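Local coordinates for protein phosphodiesterase (Salpingoeca rosetta, PDB 7CJ3) that binds retinal inside a bundle of membrane-spanning helices of the bacteriorhodopsin-like family, which makes up the transmembrane domain of this protein, at residues I26-V31 and A96-V101; G100-S105 and Y131-I136; T137-L142 and A162-L167. All blocks are in the same frame, centred on the assembly; numbering follows the deposited sequence.

Contact 1: I26-V31 and A96-V101; sequences IFMIIV and AYVDGV. With OLC ((2R)-2,3-dihydroxypropyl (9Z)-octadec-9-enoate), chain Q.
Val101 and Tyr97, which both touch Met28 across the contact, are joined by its shortest polar bond, the helical link from Val101 N to Tyr97 O (2.7 Å). Between the segments the contact is made by apolar side-chain tips, without hydrogen bonds. Met28 carries most of them: its chain bends at the last torsion (chi3 69°), which swings the CE methyl into a group of three residues. CE meets Val101 CG2 at 3.8 Å, the two side chains crossing at about a right angle. It also touches Val98 CG1 at 4.0 Å and the CB of Tyr97. The Tyr97 ring is approached obliquely by two isoleucine tips. Ile29 CD1 comes to 3.9 Å from Tyr97 CE2, and Ile26 CD1 to 3.9 Å from Tyr97 OH, although Ile26 is poorly ordered. Over one face of the ring runs the acyl tail of the monoolein (OLC) of chain Q, whose C6 stands 3.8 Å above the ring plane, over its centre. The lipid goes on past Gly100, where its C11 lies 3.7 Å from Gly100 CA. The two helices run nearly parallel (14°), their axes 10.4 Å apart, so side-chain ends rather than backbones bridge them. The chemistry implies that dispersion and fit join the N-terminal helix 17-41 to helix 86-111 of the rhodopsin bundle, with the lipid tail continuing the same apolar surface over Tyr97.

Contact 2: G100-S105 and Y131-I136; sequences GVACIS and YAEWII. With RET (retinal), chain K; OLC ((2R)-2,3-dihydroxypropyl (9Z)-octadec-9-enoate), chain Q.
Glu133 reaches from helix 128-149 to Ala102 and Ser105 of helix 86-111, its inner atoms against Ser105, its outer ones against Ala102. Its CB lies 3.7 Å from Ser105 OG. CG is anti to the backbone N (chi1 179°), and this directs it at the other helix, where it touches Ser105 OG and, more loosely, Val101 CG1 at 4.4 Å. A bend at chi2 (-137°) brings CD beside Ala102, and OE2 lies 3.7 Å from Ala102 CB. The same OE2 lies at the edge of the Trp134 ring, in its plane, and makes a weak hydrogen bond with Lys265 NZ. OE1 lies close to Asp261 OD2, a pair of like charges. Beside Glu133, Val101 CG1 and Ile136 CG2 make a loose apolar contact at 4.4 Å. Ser105 OG turns back to Val101 O in its own helix, at a modelled length too short to be relied on, and makes a weak hydrogen bond with Trp32 NE1.

The helices are antiparallel (173°), with axes 9.8 Å apart. Trp134 starts away from helix 86-111, but its ring comes back nearer and lays a face against retinal: C12 stands 3.6 Å above the ring plane, offset toward the rim, and CD1 is 3.7 Å from retinal C14. Tyr131 meets retinal C16 at the ring edge, CE1 being 4.0 Å away. The chemistry implies a buried carboxylate with Ala102 beside it and Trp134 at its edge, near Lys265 and Asp261 of helix 250-277. This is consistent with the counterion region of microbial rhodopsins, where a lysine of the last helix carries retinal.

Contact 3: T137-L142 and A162-L167; sequences TCPTLL and ADALLL. With RET (retinal), chain K; OLC ((2R)-2,3-dihydroxypropyl (9Z)-octadec-9-enoate), chain R.
Asp163 points across at Cys138, Pro139 and Leu142, and makes three of the five residue contacts. CG is anti to the backbone N (chi1 -169°), which sends CG toward the facing helix; OD2 then lies between Cys138 CB, at 3.0 Å, and Leu142 CD1, at 3.2 Å; the resolution gives no weight to the shortness of either approach. Leu142 meets Asp163 obliquely with its CD1 branch, while the Pro139 ring crosses the aspartate at about a right angle. Proline CG instead packs on the methyl of Ala164, 4.1 Å from its CB.

Cys138 works in two directions. Its CB faces Asp163 and the CD1 branch of Leu167 (4.1 Å), whereas SG, anti to the carbonyl carbon (chi1 -68°), is carried to the polyene of retinal, 3.1 Å from C13. Leu167 divides likewise: while CD1 serves Cys138, CD2 meets retinal C16 at 3.6 Å. Leu166 CD2 adds a contact with retinal C18, also at 3.6 Å, near the ring end of the ligand, and Thr137 and Leu141 lie at its other end.

Pro139 has no N-H, and the N of Thr140 is likewise unbonded to the preceding turn, so the helix kinks where Asp163 comes nearest. The two segments run antiparallel at 157°. Thr137 and Leu141 turn to helices 86-111 and 250-277, Lys265 included, while Ala162 and Leu166 rest on helix 178-207; the pair thus contributes Thr137, Cys138, Leu141, Leu166 and Leu167 to the retinal pocket between those helices.

How the contacts relate
From the N terminus, helix 17-41 is followed by helices 45-54 and 58-81 before contact 1 closes the longest loop, some 65 residues, on helix 86-111. Contact 2 starts on the stretch where contact 1 ends, sharing Gly100 and Val101, and closes a hairpin that includes the two short strands, 117-118 and 125-126. Contact 3 follows in series on the same helix 128-149 and closes the tightest loop, to helix 153-173. None nests within or crosses another. Met28 of contact 1 also packs on Ile136 and Thr140, and Trp134 of contact 2 on Leu167, tying helices 17-41, 86-111 and 128-149 to one another and 128-149 on to 153-173 at the retinal pocket.

Contact 1: I26-V31 and A96-V101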
loop_
_atom_site.group_PDB
_atom_site.type_symbol
_atom_site.label_atom_id
_atom_site.label_comp_id
_atom_site.label_asym_id
_atom_site.label_seq_id
_atom_site.Cartn_x
_atom_site.Cartn_y
_atom_site.Cartn_z
ATOM N N ILE B 26 -13.082 11.144 16.250
ATOM C CA ILE B 26 -12.486 12.021 17.302
ATOM C C ILE B 26 -12.285 11.226 18.602
ATOM O O ILE B 26 -11.170 11.301 19.167
ATOM C CB ILE B 26 -13.299 13.321 17.467
ATOM C CG1 ILE B 26 -12.972 14.357 16.379
ATOM C CG2 ILE B 26 -13.113 13.943 18.859
ATOM C CD1 ILE B 26 -12.222 13.848 15.153
ATOM N N PHE B 27 -13.294 10.498 19.083
ATOM C CA PHE B 27 -13.161 9.700 20.329
ATOM C C PHE B 27 -12.009 8.700 20.148
ATOM O O PHE B 27 -11.205 8.499 21.110
ATOM C CB PHE B 27 -14.462 8.972 20.689
ATOM C CG PHE B 27 -14.339 8.117 21.932
ATOM C CD1 PHE B 27 -14.138 8.702 23.177
ATOM C CD2 PHE B 27 -14.467 6.735 21.876
ATOM C CE1 PHE B 27 -14.064 7.920 24.322
ATOM C CE2 PHE B 27 -14.359 5.959 23.019
ATOM C CZ PHE B 27 -14.153 6.552 24.237
ATOM N N MET B 28 -11.936 8.089 18.955
ATOM C CA MET B 28 -10.885 7.106 18.574
ATOM C C MET B 28 -9.507 7.742 18.807
ATOM O O MET B 28 -8.687 7.162 19.548
ATOM C CB MET B 28 -11.023 6.655 17.112
ATOM C CG MET B 28 -12.147 5.651 16.867
ATOM S SD MET B 28 -12.556 5.395 15.103
ATOM C CE MET B 28 -11.072 4.557 14.572
ATOM N N ILE B 29 -9.294 8.925 18.234
ATOM C CA ILE B 29 -7.998 9.662 18.273
ATOM C C ILE B 29 -7.603 9.935 19.732
ATOM O O ILE B 29 -6.406 9.740 20.079
ATOM C CB ILE B 29 -8.093 10.939 17.424
ATOM C CG1 ILE B 29 -8.352 10.611 15.946
ATOM C CG2 ILE B 29 -6.848 11.795 17.595
ATOM C CD1 ILE B 29 -9.115 11.699 15.189
ATOM N N ILE B 30 -8.557 10.336 20.577
ATOM C CA ILE B 30 -8.245 10.726 21.982
ATOM C C ILE B 30 -7.812 9.484 22.760
ATOM O O ILE B 30 -6.827 9.572 23.494
ATOM C CB ILE B 30 -9.402 11.475 22.661
ATOM C CG1 ILE B 30 -9.702 12.799 21.954
ATOM C CG2 ILE B 30 -9.083 11.703 24.141
ATOM C CD1 ILE B 30 -11.077 13.343 22.232
ATOM N N VAL B 31 -8.498 8.364 22.577
ATOM C CA VAL B 31 -8.166 7.087 23.279
ATOM C C VAL B 31 -6.758 6.654 22.854
ATOM O O VAL B 31 -5.957 6.173 23.715
ATOM C CB VAL B 31 -9.203 5.991 22.976
ATOM C CG1 VAL B 31 -8.768 4.643 23.534
ATOM C CG2 VAL B 31 -10.587 6.370 23.484
ATOM N N ALA B 96 -11.550 5.853 6.697
ATOM C CA ALA B 96 -10.494 6.883 6.747
ATOM C C ALA B 96 -9.867 6.938 8.152
ATOM O O ALA B 96 -8.634 6.946 8.204
ATOM C CB ALA B 96 -11.063 8.205 6.315
ATOM N N TYR B 97 -10.674 6.930 9.235
ATOM C CA TYR B 97 -10.202 6.995 10.648
ATOM C C TYR B 97 -9.469 5.703 11.020
ATOM O O TYR B 97 -8.343 5.750 11.580
ATOM C CB TYR B 97 -11.347 7.258 11.635
ATOM C CG TYR B 97 -11.845 8.688 11.609
ATOM C CD1 TYR B 97 -13.062 9.046 11.037
ATOM C CD2 TYR B 97 -11.082 9.700 12.181
ATOM C CE1 TYR B 97 -13.492 10.370 11.022
ATOM C CE2 TYR B 97 -11.487 11.026 12.161
ATOM C CZ TYR B 97 -12.695 11.367 11.576
ATOM O OH TYR B 97 -13.074 12.685 11.579
ATOM N N VAL B 98 -10.087 4.561 10.721
ATOM C CA VAL B 98 -9.484 3.239 11.033
ATOM C C VAL B 98 -8.106 3.160 10.385
ATOM O O VAL B 98 -7.145 2.805 11.084
ATOM C CB VAL B 98 -10.330 2.013 10.685
ATOM C CG1 VAL B 98 -11.561 1.938 11.577
ATOM C CG2 VAL B 98 -10.700 1.952 9.225
ATOM N N ASP B 99 -7.997 3.559 9.118
ATOM C CA ASP B 99 -6.736 3.459 8.331
ATOM C C ASP B 99 -5.718 4.468 8.858
ATOM O O ASP B 99 -4.532 4.133 8.925
ATOM C CB ASP B 99 -7.021 3.639 6.840
ATOM C CG ASP B 99 -7.554 2.366 6.203
ATOM O OD1 ASP B 99 -7.686 1.338 6.933
ATOM O OD2 ASP B 99 -7.807 2.388 5.006
ATOM N N GLY B 100 -6.171 5.667 9.201
ATOM C CA GLY B 100 -5.332 6.677 9.856
ATOM C C GLY B 100 -4.807 6.189 11.196
ATOM O O GLY B 100 -3.606 6.397 11.469
ATOM N N VAL B 101 -5.673 5.593 12.026
ATOM C CA VAL B 101 -5.269 5.113 13.373
ATOM C C VAL B 101 -4.156 4.094 13.163
ATOM O O VAL B 101 -3.129 4.176 13.860
ATOM C CB VAL B 101 -6.441 4.514 14.173
ATOM C CG1 VAL B 101 -5.962 3.791 15.434
ATOM C CG2 VAL B 101 -7.456 5.578 14.536
HETATM C C18 OLC Q . -3.195 11.195 4.167
HETATM C C10 OLC Q . -7.222 10.210 10.769
HETATM C C9 OLC Q . -8.276 10.593 10.034
HETATM C C17 OLC Q . -2.373 10.968 5.425
HETATM C C11 OLC Q . -5.871 10.336 10.110
HETATM C C8 OLC Q . -8.124 11.098 8.605
HETATM C C24 OLC Q . -18.518 16.997 10.949
HETATM C C16 OLC Q . -3.209 10.527 6.649
HETATM C C12 OLC Q . -4.634 10.192 10.992
HETATM C C7 OLC Q . -9.285 11.958 8.116
HETATM C C15 OLC Q . -2.283 10.280 7.872
HETATM C C13 OLC Q . -3.405 10.637 10.165
HETATM C C6 OLC Q . -10.661 11.327 8.282
HETATM C C14 OLC Q . -2.910 9.631 9.108
HETATM C C5 OLC Q . -11.637 11.881 7.216
HETATM C C4 OLC Q . -12.699 12.849 7.740
HETATM C C3 OLC Q . -14.125 12.414 7.404
HETATM C C2 OLC Q . -15.141 12.909 8.444
HETATM C C21 OLC Q . -17.575 15.152 9.533
HETATM C C1 OLC Q . -15.652 14.316 8.134
HETATM C C22 OLC Q . -18.053 16.617 9.521
HETATM O O19 OLC Q . -14.902 15.205 7.752
HETATM O O25 OLC Q . -17.981 18.225 11.493
HETATM O O23 OLC Q . -17.021 17.485 9.010
HETATM O O20 OLC Q . -17.073 14.668 8.289
#

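Contact 2: G100-S105 and Y131-I136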
loop_
_atom_site.group_PDB
_atom_site.type_symbol
_atom_site.label_atom_id
_atom_site.label_comp_id
_atom_site.label_asym_id
_atom_site.label_seq_id
_atom_site.Cartn_x
_atom_site.Cartn_y
_atom_site.Cartn_z
ATOM N N GLY B 100 -6.171 5.667 9.201
ATOM C CA GLY B 100 -5.332 6.677 9.856
ATOM C C GLY B 100 -4.807 6.189 11.196
ATOM O O GLY B 100 -3.606 6.397 11.469
ATOM N N VAL B 101 -5.673 5.593 12.026
ATOM C CA VAL B 101 -5.269 5.113 13.373
ATOM C C VAL B 101 -4.156 4.094 13.163
ATOM O O VAL B 101 -3.129 4.176 13.860
ATOM C CB VAL B 101 -6.441 4.514 14.173
ATOM C CG1 VAL B 101 -5.962 3.791 15.434
ATOM C CG2 VAL B 101 -7.456 5.578 14.536
ATOM N N ALA B 102 -4.372 3.170 12.228
ATOM C CA ALA B 102 -3.407 2.107 11.872
ATOM C C ALA B 102 -2.114 2.761 11.381
ATOM O O ALA B 102 -1.040 2.374 11.829
ATOM C CB ALA B 102 -4.007 1.184 10.843
ATOM N N CYS B 103 -2.219 3.780 10.553
ATOM C CA CYS B 103 -1.052 4.495 10.003
ATOM C C CYS B 103 -0.141 4.994 11.132
ATOM O O CYS B 103 1.078 4.655 11.109
ATOM C CB CYS B 103 -1.490 5.662 9.140
ATOM S SG CYS B 103 -0.057 6.595 8.553
ATOM N N ILE B 104 -0.690 5.792 12.061
ATOM C CA ILE B 104 0.116 6.435 13.141
ATOM C C ILE B 104 0.552 5.397 14.179
ATOM O O ILE B 104 1.648 5.615 14.752
ATOM C CB ILE B 104 -0.580 7.634 13.800
ATOM C CG1 ILE B 104 -1.923 7.247 14.431
ATOM C CG2 ILE B 104 -0.719 8.764 12.798
ATOM C CD1 ILE B 104 -2.719 8.417 15.036
ATOM N N SER B 105 -0.232 4.332 14.431
ATOM C CA SER B 105 0.193 3.303 15.416
ATOM C C SER B 105 1.468 2.668 14.863
ATOM O O SER B 105 2.455 2.509 15.613
ATOM C CB SER B 105 -0.864 2.288 15.759
ATOM O OG SER B 105 -2.160 2.788 15.466
ATOM N N TYR B 131 -2.085 -4.031 19.863
ATOM C CA TYR B 131 -3.325 -4.405 20.595
ATOM C C TYR B 131 -4.222 -3.162 20.766
ATOM O O TYR B 131 -5.433 -3.267 20.467
ATOM C CB TYR B 131 -2.985 -5.111 21.914
ATOM C CG TYR B 131 -2.662 -6.579 21.779
ATOM C CD1 TYR B 131 -3.668 -7.524 21.524
ATOM C CD2 TYR B 131 -1.365 -7.049 21.935
ATOM C CE1 TYR B 131 -3.390 -8.877 21.403
ATOM C CE2 TYR B 131 -1.068 -8.403 21.833
ATOM C CZ TYR B 131 -2.079 -9.321 21.564
ATOM O OH TYR B 131 -1.782 -10.659 21.469
ATOM N N ALA B 132 -3.662 -2.009 21.143
ATOM C CA ALA B 132 -4.408 -0.733 21.271
ATOM C C ALA B 132 -5.085 -0.342 19.961
ATOM O O ALA B 132 -6.275 -0.053 19.967
ATOM C CB ALA B 132 -3.481 0.364 21.733
ATOM N N GLU B 133 -4.333 -0.287 18.870
ATOM C CA GLU B 133 -4.875 -0.093 17.498
ATOM C C GLU B 133 -6.066 -1.043 17.224
ATOM O O GLU B 133 -7.152 -0.576 16.800
ATOM C CB GLU B 133 -3.756 -0.380 16.499
ATOM C CG GLU B 133 -4.209 -0.242 15.062
ATOM C CD GLU B 133 -3.719 -1.326 14.115
ATOM O OE1 GLU B 133 -2.592 -1.833 14.318
ATOM O OE2 GLU B 133 -4.476 -1.659 13.176
ATOM N N TRP B 134 -5.847 -2.352 17.424
ATOM C CA TRP B 134 -6.856 -3.414 17.201
ATOM C C TRP B 134 -8.128 -3.113 18.015
ATOM O O TRP B 134 -9.246 -3.204 17.425
ATOM C CB TRP B 134 -6.278 -4.812 17.488
ATOM C CG TRP B 134 -5.273 -5.294 16.475
ATOM C CD1 TRP B 134 -4.878 -4.646 15.329
ATOM C CD2 TRP B 134 -4.515 -6.525 16.514
ATOM N NE1 TRP B 134 -3.932 -5.385 14.667
ATOM C CE2 TRP B 134 -3.696 -6.546 15.363
ATOM C CE3 TRP B 134 -4.460 -7.624 17.382
ATOM C CZ2 TRP B 134 -2.823 -7.599 15.092
ATOM C CZ3 TRP B 134 -3.623 -8.684 17.089
ATOM C CH2 TRP B 134 -2.784 -8.641 15.977
ATOM N N ILE B 135 -7.980 -2.729 19.286
ATOM C CA ILE B 135 -9.130 -2.479 20.207
ATOM C C ILE B 135 -9.895 -1.204 19.813
ATOM O O ILE B 135 -11.141 -1.169 20.050
ATOM C CB ILE B 135 -8.639 -2.449 21.667
ATOM C CG1 ILE B 135 -8.372 -3.878 22.154
ATOM C CG2 ILE B 135 -9.618 -1.700 22.581
ATOM C CD1 ILE B 135 -7.378 -3.980 23.316
ATOM N N ILE B 136 -9.221 -0.196 19.247
ATOM C CA ILE B 136 -9.904 1.024 18.736
ATOM C C ILE B 136 -10.561 0.743 17.384
ATOM O O ILE B 136 -11.671 1.256 17.173
ATOM C CB ILE B 136 -8.937 2.203 18.633
ATOM C CG1 ILE B 136 -8.374 2.569 20.006
ATOM C CG2 ILE B 136 -9.593 3.397 17.969
ATOM C CD1 ILE B 136 -7.170 3.491 19.933
HETATM C C1 RET K . -5.694 -12.716 18.931
HETATM C C2 RET K . -5.447 -13.506 20.217
HETATM C C3 RET K . -5.607 -14.954 20.076
HETATM C C4 RET K . -6.982 -15.299 19.546
HETATM C C5 RET K . -7.550 -14.329 18.547
HETATM C C6 RET K . -6.915 -13.198 18.153
HETATM C C7 RET K . -7.455 -12.441 17.015
HETATM C C8 RET K . -7.064 -11.198 16.526
HETATM C C9 RET K . -7.737 -10.375 15.574
HETATM C C10 RET K . -7.257 -9.097 15.194
HETATM C C11 RET K . -7.703 -8.271 14.154
HETATM C C12 RET K . -7.181 -7.071 13.686
HETATM C C13 RET K . -7.694 -6.247 12.671
HETATM C C14 RET K . -7.107 -5.027 12.391
HETATM C C15 RET K . -7.772 -3.877 11.784
HETATM C C16 RET K . -5.881 -11.261 19.400
HETATM C C17 RET K . -4.423 -12.802 18.067
HETATM C C18 RET K . -8.908 -14.774 18.048
HETATM C C19 RET K . -8.995 -10.839 14.906
HETATM C C20 RET K . -8.873 -6.746 11.892
HETATM C C18 OLC Q . -3.195 11.195 4.167
HETATM C C10 OLC Q . -7.222 10.210 10.769
HETATM C C9 OLC Q . -8.276 10.593 10.034
HETATM C C17 OLC Q . -2.373 10.968 5.425
HETATM C C11 OLC Q . -5.871 10.336 10.110
HETATM C C8 OLC Q . -8.124 11.098 8.605
HETATM C C24 OLC Q . -18.518 16.997 10.949
HETATM C C16 OLC Q . -3.209 10.527 6.649
HETATM C C12 OLC Q . -4.634 10.192 10.992
HETATM C C7 OLC Q . -9.285 11.958 8.116
HETATM C C15 OLC Q . -2.283 10.280 7.872
HETATM C C13 OLC Q . -3.405 10.637 10.165
HETATM C C6 OLC Q . -10.661 11.327 8.282
HETATM C C14 OLC Q . -2.910 9.631 9.108
HETATM C C5 OLC Q . -11.637 11.881 7.216
HETATM C C4 OLC Q . -12.699 12.849 7.740
HETATM C C3 OLC Q . -14.125 12.414 7.404
HETATM C C2 OLC Q . -15.141 12.909 8.444
HETATM C C21 OLC Q . -17.575 15.152 9.533
HETATM C C1 OLC Q . -15.652 14.316 8.134
HETATM C C22 OLC Q . -18.053 16.617 9.521
HETATM O O19 OLC Q . -14.902 15.205 7.752
HETATM O O25 OLC Q . -17.981 18.225 11.493
HETATM O O23 OLC Q . -17.021 17.485 9.010
HETATM O O20 OLC Q . -17.073 14.668 8.289
#

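Contact 3: T137-L142 and A162-L167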
loop_
_atom_site.group_PDB
_atom_site.type_symbol
_atom_site.label_atom_id
_atom_site.label_comp_id
_atom_site.label_asym_id
_atom_site.label_seq_id
_atom_site.Cartn_x
_atom_site.Cartn_y
_atom_site.Cartn_z
ATOM N N THR B 137 -9.930 -0.030 16.498
ATOM C CA THR B 137 -10.362 -0.178 15.083
ATOM C C THR B 137 -11.284 -1.394 14.844
ATOM O O THR B 137 -12.260 -1.243 14.099
ATOM C CB THR B 137 -9.135 -0.229 14.174
ATOM O OG1 THR B 137 -8.327 -1.319 14.626
ATOM C CG2 THR B 137 -8.352 1.064 14.201
ATOM N N CYS B 138 -10.998 -2.572 15.388
ATOM C CA CYS B 138 -11.782 -3.798 15.076
ATOM C C CYS B 138 -13.242 -3.631 15.493
ATOM O O CYS B 138 -14.157 -3.972 14.738
ATOM C CB CYS B 138 -11.215 -5.045 15.731
ATOM S SG CYS B 138 -9.609 -5.485 15.026
ATOM N N PRO B 139 -13.520 -3.180 16.734
ATOM C CA PRO B 139 -14.905 -2.903 17.113
ATOM C C PRO B 139 -15.548 -1.825 16.221
ATOM O O PRO B 139 -16.733 -1.911 15.996
ATOM C CB PRO B 139 -14.803 -2.567 18.606
ATOM C CG PRO B 139 -13.513 -3.271 19.039
ATOM C CD PRO B 139 -12.586 -3.054 17.868
ATOM N N THR B 140 -14.773 -0.891 15.671
ATOM C CA THR B 140 -15.288 0.175 14.766
ATOM C C THR B 140 -15.594 -0.434 13.385
ATOM O O THR B 140 -16.599 -0.007 12.757
ATOM C CB THR B 140 -14.327 1.368 14.637
ATOM O OG1 THR B 140 -13.985 1.936 15.910
ATOM C CG2 THR B 140 -14.926 2.455 13.775
ATOM N N LEU B 141 -14.754 -1.365 12.916
ATOM C CA LEU B 141 -14.960 -2.084 11.624
ATOM C C LEU B 141 -16.245 -2.926 11.713
ATOM O O LEU B 141 -16.989 -2.989 10.707
ATOM C CB LEU B 141 -13.744 -2.964 11.308
ATOM C CG LEU B 141 -12.535 -2.224 10.741
ATOM C CD1 LEU B 141 -11.408 -3.191 10.412
ATOM C CD2 LEU B 141 -12.914 -1.403 9.517
ATOM N N LEU B 142 -16.498 -3.541 12.873
ATOM C CA LEU B 142 -17.726 -4.328 13.121
ATOM C C LEU B 142 -18.941 -3.400 13.065
ATOM O O LEU B 142 -19.961 -3.805 12.485
ATOM C CB LEU B 142 -17.613 -5.033 14.480
ATOM C CG LEU B 142 -16.699 -6.251 14.490
ATOM C CD1 LEU B 142 -16.516 -6.767 15.905
ATOM C CD2 LEU B 142 -17.240 -7.337 13.562
ATOM N N ALA B 162 -17.566 -8.285 22.409
ATOM C CA ALA B 162 -16.887 -9.606 22.412
ATOM C C ALA B 162 -15.526 -9.466 21.728
ATOM O O ALA B 162 -14.523 -9.899 22.310
ATOM C CB ALA B 162 -17.747 -10.630 21.723
ATOM N N ASP B 163 -15.491 -8.789 20.576
ATOM C CA ASP B 163 -14.232 -8.515 19.844
ATOM C C ASP B 163 -13.225 -7.795 20.757
ATOM O O ASP B 163 -12.067 -8.271 20.867
ATOM C CB ASP B 163 -14.522 -7.766 18.548
ATOM C CG ASP B 163 -13.312 -7.694 17.627
ATOM O OD1 ASP B 163 -12.321 -8.438 17.849
ATOM O OD2 ASP B 163 -13.365 -6.906 16.688
ATOM N N ALA B 164 -13.616 -6.692 21.410
ATOM C CA ALA B 164 -12.729 -5.952 22.340
ATOM C C ALA B 164 -12.207 -6.881 23.454
ATOM O O ALA B 164 -10.972 -6.881 23.690
ATOM C CB ALA B 164 -13.472 -4.774 22.899
ATOM N N LEU B 165 -13.092 -7.663 24.097
ATOM C CA LEU B 165 -12.722 -8.583 25.217
ATOM C C LEU B 165 -11.755 -9.657 24.714
ATOM O O LEU B 165 -10.718 -9.926 25.355
ATOM C CB LEU B 165 -13.995 -9.211 25.802
ATOM C CG LEU B 165 -15.074 -8.234 26.265
ATOM C CD1 LEU B 165 -16.213 -8.945 26.985
ATOM C CD2 LEU B 165 -14.529 -7.145 27.168
ATOM N N LEU B 166 -12.115 -10.249 23.592
ATOM C CA LEU B 166 -11.298 -11.152 22.747
ATOM C C LEU B 166 -9.847 -10.681 22.669
ATOM O O LEU B 166 -8.944 -11.476 22.952
ATOM C CB LEU B 166 -11.976 -11.063 21.381
ATOM C CG LEU B 166 -11.680 -12.150 20.369
ATOM C CD1 LEU B 166 -12.809 -12.149 19.332
ATOM C CD2 LEU B 166 -10.309 -11.930 19.720
ATOM N N LEU B 167 -9.632 -9.430 22.256
ATOM C CA LEU B 167 -8.279 -8.912 21.931
ATOM C C LEU B 167 -7.441 -8.781 23.208
ATOM O O LEU B 167 -6.298 -9.288 23.227
ATOM C CB LEU B 167 -8.434 -7.582 21.187
ATOM C CG LEU B 167 -8.963 -7.688 19.760
ATOM C CD1 LEU B 167 -9.395 -6.337 19.217
ATOM C CD2 LEU B 167 -7.920 -8.306 18.849
HETATM C C1 RET K . -5.694 -12.716 18.931
HETATM C C2 RET K . -5.447 -13.506 20.217
HETATM C C3 RET K . -5.607 -14.954 20.076
HETATM C C4 RET K . -6.982 -15.299 19.546
HETATM C C5 RET K . -7.550 -14.329 18.547
HETATM C C6 RET K . -6.915 -13.198 18.153
HETATM C C7 RET K . -7.455 -12.441 17.015
HETATM C C8 RET K . -7.064 -11.198 16.526
HETATM C C9 RET K . -7.737 -10.375 15.574
HETATM C C10 RET K . -7.257 -9.097 15.194
HETATM C C11 RET K . -7.703 -8.271 14.154
HETATM C C12 RET K . -7.181 -7.071 13.686
HETATM C C13 RET K . -7.694 -6.247 12.671
HETATM C C14 RET K . -7.107 -5.027 12.391
HETATM C C15 RET K . -7.772 -3.877 11.784
HETATM C C16 RET K . -5.881 -11.261 19.400
HETATM C C17 RET K . -4.423 -12.802 18.067
HETATM C C18 RET K . -8.908 -14.774 18.048
HETATM C C19 RET K . -8.995 -10.839 14.906
HETATM C C20 RET K . -8.873 -6.746 11.892
HETATM C C18 OLC R . -17.003 3.105 24.435
HETATM C C10 OLC R . -19.656 8.477 21.295
HETATM C C9 OLC R . -18.906 7.653 20.555
HETATM C C17 OLC R . -17.077 4.192 25.500
HETATM C C11 OLC R . -20.130 8.145 22.693
HETATM C C8 OLC R . -18.412 6.275 21.003
HETATM C C16 OLC R . -18.271 5.135 25.321
HETATM C C12 OLC R . -19.002 8.409 23.687
HETATM C C7 OLC R . -18.627 5.212 19.904
HETATM C C15 OLC R . -18.445 6.147 26.464
HETATM C C13 OLC R . -19.417 8.150 25.150
HETATM C C6 OLC R . -17.391 4.815 19.089
HETATM C C14 OLC R . -18.265 7.602 26.016
HETATM C C5 OLC R . -17.791 3.988 17.851
HETATM C C4 OLC R . -16.655 3.844 16.819
HETATM C C3 OLC R . -16.949 4.508 15.471
#